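MccB protein (Escherichia coli, PDB 6OM4) takes part in making the antibiotic microcin C7, probably using ATP to activate the MccA precursor peptide and join it to AMP through a phosphoramidate bond. Local coordinates at residues F45-Y51 with F65-F69; R13-G17 with Y28-L32; E141-N147 with S186-L192. All blocks are in the same frame, centred on the assembly; numbering follows the deposited sequence.

Contact 1 (F45-Y51 with F65-F69); sequences FITPSSY and FSNCF
The Y51 ring packs against F65 and F69 of helix 62-74, taking F65 on one face and F69 at its edge. F65 CE2 lies 3.6 Å from Y51 CE1 in an edge-to-face pair with the planes at 65°. Y51 in turn sends its own edge onto F69, where CD1 stands over the middle of the F69 ring in a steep T-shaped pair, the planes at 86°. Its chi1 of -176°, which sets CG anti to the backbone N, swings the ring across the helix and brings Y51 OH into van der Waals contact with S66 CB at 3.3 Å. F45 comes from the direction opposite to F65, its CZ 3.6 Å from F69 CE1 in an oblique ring pair and 4.1 Å from F65 CZ. The four rings form an aromatic cluster between a three-stranded antiparallel sheet and the helices beside it; flat rings suit it because they pack closely at several angles. F65 and F69 lie one helical turn apart, linked by F69 N to F65 O, and therefore present both rings on one side. Further out, Y3 makes an edge-to-face pair with F69, while a backbone bond ties F45 to L5. S50 OG accepts from A53 N and so N-caps helix 51-58.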
# COMPACT_ATOMS: atom_id res chain seq x y z
N PHE A 45 30.93 11.18 -3.85
CA PHE A 45 29.72 11.42 -4.63
C PHE A 45 28.72 12.32 -3.89
O PHE A 45 27.58 12.30 -4.25
CB PHE A 45 29.08 10.07 -5.01
CG PHE A 45 29.95 9.23 -5.90
CD1 PHE A 45 29.97 9.45 -7.27
CD2 PHE A 45 30.82 8.30 -5.37
CE1 PHE A 45 30.84 8.73 -8.09
CE2 PHE A 45 31.68 7.58 -6.19
CZ PHE A 45 31.66 7.77 -7.55
N ILE A 46 29.16 13.10 -2.89
CA ILE A 46 28.26 14.04 -2.24
C ILE A 46 27.70 15.02 -3.29
O ILE A 46 26.46 15.34 -3.32
CB ILE A 46 28.96 14.77 -1.07
CG1 ILE A 46 29.35 13.82 0.06
CG2 ILE A 46 28.07 15.89 -0.54
CD1 ILE A 46 28.27 12.91 0.49
N THR A 47 28.60 15.48 -4.19
CA THR A 47 28.26 16.31 -5.33
C THR A 47 28.30 15.40 -6.54
O THR A 47 29.03 14.40 -6.53
CB THR A 47 29.21 17.52 -5.53
OG1 THR A 47 30.52 17.11 -5.94
CG2 THR A 47 29.35 18.35 -4.27
N PRO A 48 27.54 15.70 -7.62
CA PRO A 48 27.47 14.83 -8.79
C PRO A 48 28.87 14.62 -9.37
O PRO A 48 29.57 15.57 -9.64
CB PRO A 48 26.61 15.61 -9.80
CG PRO A 48 25.78 16.54 -8.93
CD PRO A 48 26.68 16.89 -7.76
N SER A 49 29.25 13.37 -9.57
CA SER A 49 30.57 13.06 -10.01
C SER A 49 30.57 11.80 -10.88
O SER A 49 29.79 10.86 -10.62
CB SER A 49 31.47 12.90 -8.83
OG SER A 49 32.74 12.43 -9.26
N SER A 50 31.45 11.75 -11.89
CA SER A 50 31.69 10.52 -12.65
C SER A 50 32.53 9.54 -11.80
O SER A 50 33.16 9.90 -10.86
CB SER A 50 32.37 10.76 -13.98
OG SER A 50 33.61 11.43 -13.79
N TYR A 51 32.49 8.29 -12.18
CA TYR A 51 33.40 7.26 -11.66
C TYR A 51 34.84 7.72 -11.75
O TYR A 51 35.57 7.66 -10.79
CB TYR A 51 33.24 6.01 -12.51
CG TYR A 51 34.03 4.81 -12.06
CD1 TYR A 51 33.46 3.90 -11.17
CD2 TYR A 51 35.27 4.54 -12.58
CE1 TYR A 51 34.14 2.76 -10.79
CE2 TYR A 51 35.96 3.38 -12.22
CZ TYR A 51 35.40 2.51 -11.31
OH TYR A 51 36.07 1.38 -10.93
N PHE A 65 38.32 0.76 -4.88
CA PHE A 65 37.32 1.73 -5.28
C PHE A 65 36.23 1.06 -6.11
O PHE A 65 35.05 1.34 -5.95
CB PHE A 65 37.99 2.85 -6.07
CG PHE A 65 37.03 3.88 -6.59
CD1 PHE A 65 36.56 4.86 -5.74
CD2 PHE A 65 36.60 3.86 -7.90
CE1 PHE A 65 35.69 5.84 -6.19
CE2 PHE A 65 35.72 4.84 -8.34
CZ PHE A 65 35.25 5.81 -7.48
N SER A 66 36.62 0.20 -7.07
CA SER A 66 35.69 -0.46 -7.96
C SER A 66 34.69 -1.33 -7.16
O SER A 66 33.49 -1.33 -7.41
CB SER A 66 36.48 -1.25 -9.01
OG SER A 66 35.64 -2.05 -9.81
N ASN A 67 35.22 -2.10 -6.21
CA ASN A 67 34.45 -2.92 -5.31
C ASN A 67 33.46 -2.04 -4.51
O ASN A 67 32.26 -2.39 -4.46
CB ASN A 67 35.40 -3.73 -4.43
CG ASN A 67 34.75 -4.63 -3.41
OD1 ASN A 67 35.23 -4.72 -2.26
ND2 ASN A 67 33.74 -5.36 -3.85
N CYS A 68 33.95 -0.94 -3.96
CA CYS A 68 33.11 -0.06 -3.12
C CYS A 68 32.02 0.59 -3.98
O CYS A 68 30.87 0.68 -3.60
CB CYS A 68 33.92 0.99 -2.39
SG CYS A 68 35.06 0.27 -1.19
N PHE A 69 32.38 1.02 -5.19
CA PHE A 69 31.41 1.66 -6.04
C PHE A 69 30.27 0.67 -6.40
O PHE A 69 29.11 1.04 -6.38
CB PHE A 69 32.14 2.22 -7.25
CG PHE A 69 31.25 2.92 -8.25
CD1 PHE A 69 30.93 4.25 -8.10
CD2 PHE A 69 30.78 2.23 -9.34
CE1 PHE A 69 30.12 4.88 -9.03
CE2 PHE A 69 30.00 2.86 -10.28
CZ PHE A 69 29.63 4.17 -10.09

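Contact 2 (R13-G17 with Y28-L32); sequences RYGSG and YVENL
Y28 lies against the tip of the hairpin formed by strands 11-14 and 17-20, whose type II' beta turn runs from Y14 to G17 and is closed by a bond of 3.0 Å from G17 N to Y14 O. Strand 27-29 is the third of this antiparallel meander, and its end runs beside the turn. The tyrosine suits this place because its ring is long enough to reach the turn and its hydroxyl can accept there: Y28 OH takes the amide of S16, S16 N to Y28 OH 3.0 Å. In the plane of the same ring, Y14 O stands 3.3 Å from Y28 CE1. The Y14 ring turns its edge toward the face of Y28 in an offset T-shaped pair, with centroids 5.9 Å apart and planes at 83°. Glycine suits the first corner of the turn, G15, because phi is 52° there and the chain passes close to the tyrosine hydroxyl. V29 follows, buried against L34, W35 and I38 of helix 32-43; its carbonyl O receives a CA-H contact from G17 CA at 3.2 Å, and the bare glycine allows that approach. E30 and N31 lead from the strand into that helix, and N31 OD1 caps L34 N. L32 lays CD2 over one face of the R13 guanidinium, 3.8 Å from R13 NE, so that the flat charged group has an aliphatic cover. The arginine chain, bent at chi2 (79°), curls back over its own turn. There R13 NH1 donates to G17 O at 2.8 Å, on a lone pair in the carbonyl plane, and to G15 O at 3.1 Å from above the carbonyl plane.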
# COMPACT_ATOMS: atom_id res chain seq x y z
N ARG A 13 29.35 3.01 13.09
CA ARG A 13 30.14 1.91 13.60
C ARG A 13 29.20 0.90 14.27
O ARG A 13 28.20 1.28 14.89
CB ARG A 13 31.20 2.47 14.56
CG ARG A 13 32.23 1.45 15.02
CD ARG A 13 33.28 1.22 13.95
NE ARG A 13 34.47 0.59 14.53
CZ ARG A 13 34.49 -0.64 15.02
NH1 ARG A 13 33.58 -1.54 14.66
NH2 ARG A 13 35.41 -0.95 15.92
N TYR A 14 29.54 -0.39 14.20
CA TYR A 14 28.72 -1.44 14.76
C TYR A 14 29.52 -2.74 14.85
O TYR A 14 30.05 -3.19 13.84
CB TYR A 14 27.52 -1.73 13.85
CG TYR A 14 26.46 -2.60 14.48
CD1 TYR A 14 25.60 -2.05 15.42
CD2 TYR A 14 26.29 -3.93 14.14
CE1 TYR A 14 24.60 -2.79 16.01
CE2 TYR A 14 25.30 -4.69 14.75
CZ TYR A 14 24.44 -4.12 15.67
OH TYR A 14 23.43 -4.80 16.29
N GLY A 15 29.45 -3.41 15.98
CA GLY A 15 30.12 -4.75 16.16
C GLY A 15 31.60 -4.71 15.78
O GLY A 15 32.37 -3.86 16.25
N SER A 16 31.99 -5.60 14.87
CA SER A 16 33.36 -5.75 14.47
C SER A 16 33.61 -4.97 13.17
O SER A 16 34.69 -5.02 12.63
CB SER A 16 33.73 -7.22 14.39
OG SER A 16 33.77 -7.83 15.68
N GLY A 17 32.63 -4.17 12.72
CA GLY A 17 32.78 -3.36 11.52
C GLY A 17 31.87 -2.14 11.55
O GLY A 17 31.90 -1.31 12.47
N TYR A 28 25.63 -4.69 6.88
CA TYR A 28 26.67 -4.81 7.85
C TYR A 28 27.93 -5.27 7.12
O TYR A 28 27.93 -6.34 6.47
CB TYR A 28 26.27 -5.78 8.97
CG TYR A 28 27.36 -6.08 9.97
CD1 TYR A 28 27.93 -5.08 10.75
CD2 TYR A 28 27.83 -7.37 10.16
CE1 TYR A 28 28.94 -5.33 11.66
CE2 TYR A 28 28.84 -7.65 11.08
CZ TYR A 28 29.39 -6.63 11.84
OH TYR A 28 30.37 -6.90 12.76
N VAL A 29 29.01 -4.50 7.32
CA VAL A 29 30.33 -4.80 6.77
C VAL A 29 31.27 -5.10 7.92
O VAL A 29 31.66 -4.23 8.64
CB VAL A 29 30.81 -3.59 5.94
CG1 VAL A 29 32.10 -3.90 5.19
CG2 VAL A 29 29.74 -3.18 4.96
N GLU A 30 31.59 -6.38 8.10
CA GLU A 30 32.38 -6.82 9.24
C GLU A 30 33.83 -6.35 9.09
O GLU A 30 34.53 -6.04 10.08
CB GLU A 30 32.27 -8.34 9.38
CG GLU A 30 33.41 -9.01 10.13
CD GLU A 30 33.43 -8.82 11.64
OE1 GLU A 30 32.66 -7.97 12.12
OE2 GLU A 30 34.24 -9.51 12.32
N ASN A 31 34.30 -6.33 7.83
CA ASN A 31 35.65 -5.94 7.46
C ASN A 31 35.79 -4.42 7.62
O ASN A 31 35.29 -3.65 6.80
CB ASN A 31 35.88 -6.43 6.03
CG ASN A 31 37.24 -6.17 5.42
OD1 ASN A 31 37.94 -5.21 5.75
ND2 ASN A 31 37.54 -6.97 4.41
N LEU A 32 36.47 -3.98 8.68
CA LEU A 32 36.60 -2.56 8.98
C LEU A 32 37.29 -1.80 7.86
O LEU A 32 36.98 -0.64 7.58
CB LEU A 32 37.44 -2.35 10.24
CG LEU A 32 36.68 -1.93 11.48
CD1 LEU A 32 37.65 -1.70 12.63
CD2 LEU A 32 35.81 -0.70 11.21

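Contact 3 (E141-N147 with S186-L192); sequences EIILIDN and SVSEIAL. With ND7 (5'-O-[(S)-amino(hydroxy)phosphoryl]adenosine), chain M.
Strands 141-146 and 186-191 run parallel, their axes 4.6 Å apart and 21° askew, with E141 to I145 paired in order with S186 to I190. The ladder is regular from I142 N to S186 O as far as I190 N to L144 O, then slackens: D146 N to I190 O measures 3.3 Å, and the bond from L192 N to D146 O is weak. Branched aliphatic residues make up the packing on both faces. On one, L144 CD1 meets V187 CG1 at 3.6 Å, and L144 continues onto I174 of helix 170-181; nearby, E189 OE1 is bonded to T171 OG1 of that helix. On the other, I143 CG2 touches I190 CD1 at 3.8 Å, while I145 and L192 lie side by side, I145 CG2 3.9 Å from L192 CB. V203 and P204 pack onto that face. Aspartate fits the C-terminal edge of the parallel sheet because its short carboxylate can hold a diol. D146 OD1 accepts from ND7 O2' at 2.7 Å. D146 OD2 accepts from ND7 O3' at 2.7 Å. Two amides fix the rotation of that carboxylate, D148 N bonding OD1 and C123 N bonding OD2. L192 O, buried without a hydrogen-bonding partner, approaches the adenine at ND7 C2, 3.4 Å away. With helix 170-181 as the crossover, the two strands make a beta-alpha-beta unit, and an acidic residue at the C-terminal edge of the sheet gripping the ribose hydroxyls is characteristic of the Rossmann-like nucleotide site of the ThiF/E1 family.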
# COMPACT_ATOMS: atom_id res chain seq x y z
N GLU A 141 -6.63 11.51 -9.24
CA GLU A 141 -8.09 11.46 -9.20
C GLU A 141 -8.56 10.39 -8.23
O GLU A 141 -8.23 9.24 -8.38
CB GLU A 141 -8.70 11.20 -10.57
CG GLU A 141 -10.17 11.58 -10.61
CD GLU A 141 -10.86 11.43 -11.96
OE1 GLU A 141 -10.15 11.27 -12.99
OE2 GLU A 141 -12.11 11.48 -11.97
N ILE A 142 -9.36 10.82 -7.25
CA ILE A 142 -9.91 9.97 -6.24
C ILE A 142 -11.45 10.07 -6.27
O ILE A 142 -12.03 11.17 -6.24
CB ILE A 142 -9.35 10.32 -4.85
CG1 ILE A 142 -7.82 10.24 -4.81
CG2 ILE A 142 -10.01 9.45 -3.80
CD1 ILE A 142 -7.22 10.56 -3.45
N ILE A 143 -12.11 8.90 -6.35
CA ILE A 143 -13.58 8.80 -6.38
C ILE A 143 -14.00 8.14 -5.08
O ILE A 143 -13.58 7.03 -4.80
CB ILE A 143 -14.10 7.98 -7.57
CG1 ILE A 143 -13.40 8.33 -8.88
CG2 ILE A 143 -15.62 8.08 -7.65
CD1 ILE A 143 -13.49 9.74 -9.27
N LEU A 144 -14.79 8.86 -4.28
CA LEU A 144 -15.25 8.40 -3.00
C LEU A 144 -16.70 7.90 -3.10
O LEU A 144 -17.60 8.63 -3.53
CB LEU A 144 -15.18 9.56 -2.00
CG LEU A 144 -13.85 10.28 -1.92
CD1 LEU A 144 -14.03 11.57 -1.17
CD2 LEU A 144 -12.80 9.38 -1.27
N ILE A 145 -16.91 6.67 -2.63
CA ILE A 145 -18.24 6.02 -2.67
C ILE A 145 -18.65 5.57 -1.27
O ILE A 145 -17.99 4.73 -0.63
CB ILE A 145 -18.21 4.82 -3.65
CG1 ILE A 145 -17.52 5.24 -4.95
CG2 ILE A 145 -19.62 4.26 -3.88
CD1 ILE A 145 -17.53 4.16 -6.04
N ASP A 146 -19.79 6.09 -0.84
CA ASP A 146 -20.40 5.71 0.43
C ASP A 146 -21.79 6.34 0.43
O ASP A 146 -22.05 7.26 -0.35
CB ASP A 146 -19.57 6.19 1.63
CG ASP A 146 -19.68 5.30 2.87
OD1 ASP A 146 -20.82 4.99 3.32
OD2 ASP A 146 -18.61 4.87 3.38
N ASN A 147 -22.63 5.89 1.35
CA ASN A 147 -23.93 6.50 1.51
C ASN A 147 -24.21 6.77 2.99
O ASN A 147 -25.32 7.14 3.33
CB ASN A 147 -25.03 5.59 0.98
CG ASN A 147 -26.33 6.33 0.80
OD1 ASN A 147 -26.32 7.46 0.29
ND2 ASN A 147 -27.44 5.71 1.21
N SER A 186 -7.86 15.92 -7.99
CA SER A 186 -9.29 15.92 -8.29
C SER A 186 -9.98 14.88 -7.42
O SER A 186 -9.51 13.73 -7.38
CB SER A 186 -9.48 15.62 -9.76
OG SER A 186 -10.85 15.70 -10.10
N VAL A 187 -11.09 15.26 -6.75
CA VAL A 187 -11.88 14.35 -5.93
C VAL A 187 -13.34 14.50 -6.32
O VAL A 187 -13.82 15.62 -6.46
CB VAL A 187 -11.70 14.65 -4.43
CG1 VAL A 187 -12.48 13.67 -3.58
CG2 VAL A 187 -10.22 14.67 -4.05
N SER A 188 -14.04 13.37 -6.47
CA SER A 188 -15.45 13.34 -6.74
C SER A 188 -16.12 12.31 -5.81
O SER A 188 -15.44 11.49 -5.18
CB SER A 188 -15.66 13.12 -8.24
OG SER A 188 -15.40 11.78 -8.61
N GLU A 189 -17.44 12.46 -5.62
CA GLU A 189 -18.22 11.67 -4.71
C GLU A 189 -19.31 10.94 -5.49
O GLU A 189 -19.87 11.48 -6.45
CB GLU A 189 -18.91 12.57 -3.68
CG GLU A 189 -17.98 13.44 -2.88
CD GLU A 189 -18.79 14.49 -2.13
OE1 GLU A 189 -19.65 14.06 -1.30
OE2 GLU A 189 -18.60 15.71 -2.41
N ILE A 190 -19.65 9.73 -5.04
CA ILE A 190 -20.83 8.96 -5.52
C ILE A 190 -21.57 8.45 -4.27
O ILE A 190 -20.97 7.74 -3.44
CB ILE A 190 -20.43 7.79 -6.46
CG1 ILE A 190 -19.67 8.25 -7.69
CG2 ILE A 190 -21.67 7.00 -6.85
CD1 ILE A 190 -19.19 7.11 -8.57
N ALA A 191 -22.86 8.83 -4.12
CA ALA A 191 -23.68 8.36 -3.00
C ALA A 191 -24.33 7.03 -3.39
O ALA A 191 -25.30 7.00 -4.15
CB ALA A 191 -24.72 9.41 -2.61
N LEU A 192 -23.80 5.91 -2.86
CA LEU A 192 -24.23 4.62 -3.30
C LEU A 192 -23.98 3.61 -2.19
O LEU A 192 -22.93 3.63 -1.57
CB LEU A 192 -23.45 4.27 -4.57
CG LEU A 192 -23.71 2.89 -5.18
CD1 LEU A 192 -25.14 2.75 -5.69
CD2 LEU A 192 -22.71 2.63 -6.30
O1A ND7 M . -17.32 0.20 9.16
PA ND7 M . -16.02 0.67 8.58
O2A ND7 M . -15.15 1.58 9.44
N3A ND7 M . -15.17 -0.76 8.24
O5' ND7 M . -16.18 1.44 7.20
C5' ND7 M . -16.97 0.75 6.18
C4' ND7 M . -17.49 1.87 5.25
C3' ND7 M . -18.64 2.64 5.99
O3' ND7 M . -18.48 4.01 5.94
C2' ND7 M . -19.92 2.03 5.28
O2' ND7 M . -20.98 3.06 5.15
C1' ND7 M . -19.51 1.69 4.05
O4' ND7 M . -17.95 1.28 4.19
N9 ND7 M . -20.13 0.55 3.44
C4 ND7 M . -20.67 0.51 2.19
C5 ND7 M . -21.13 -0.75 1.99
N7 ND7 M . -20.87 -1.48 3.10
C8 ND7 M . -20.26 -0.68 3.95
N3 ND7 M . -20.79 1.46 1.24
C2 ND7 M . -21.35 1.15 0.10
N1 ND7 M . -21.83 -0.08 -0.12
C6 ND7 M . -21.73 -1.03 0.77
N6 ND7 M . -22.26 -2.35 0.51

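Along the chain the contacts follow in series: contact 2 closes first, then contact 1, then contact 3. The first two belong to the small N-terminal part, their centres about 21 Å apart and their nearest atoms about 7 Å, without touching. Each lies by a different three-stranded antiparallel sheet, but helix 32-43 packs against residues of both and so links them. Contact 3 lies on the opposite side of the chain's centre, about 49 Å from contact 1 and 53 Å from contact 2, centre to centre, at the edge of the eight-stranded mixed sheet. The nucleotide site is thus built far from the N-terminal packing, in a separate region of the chain.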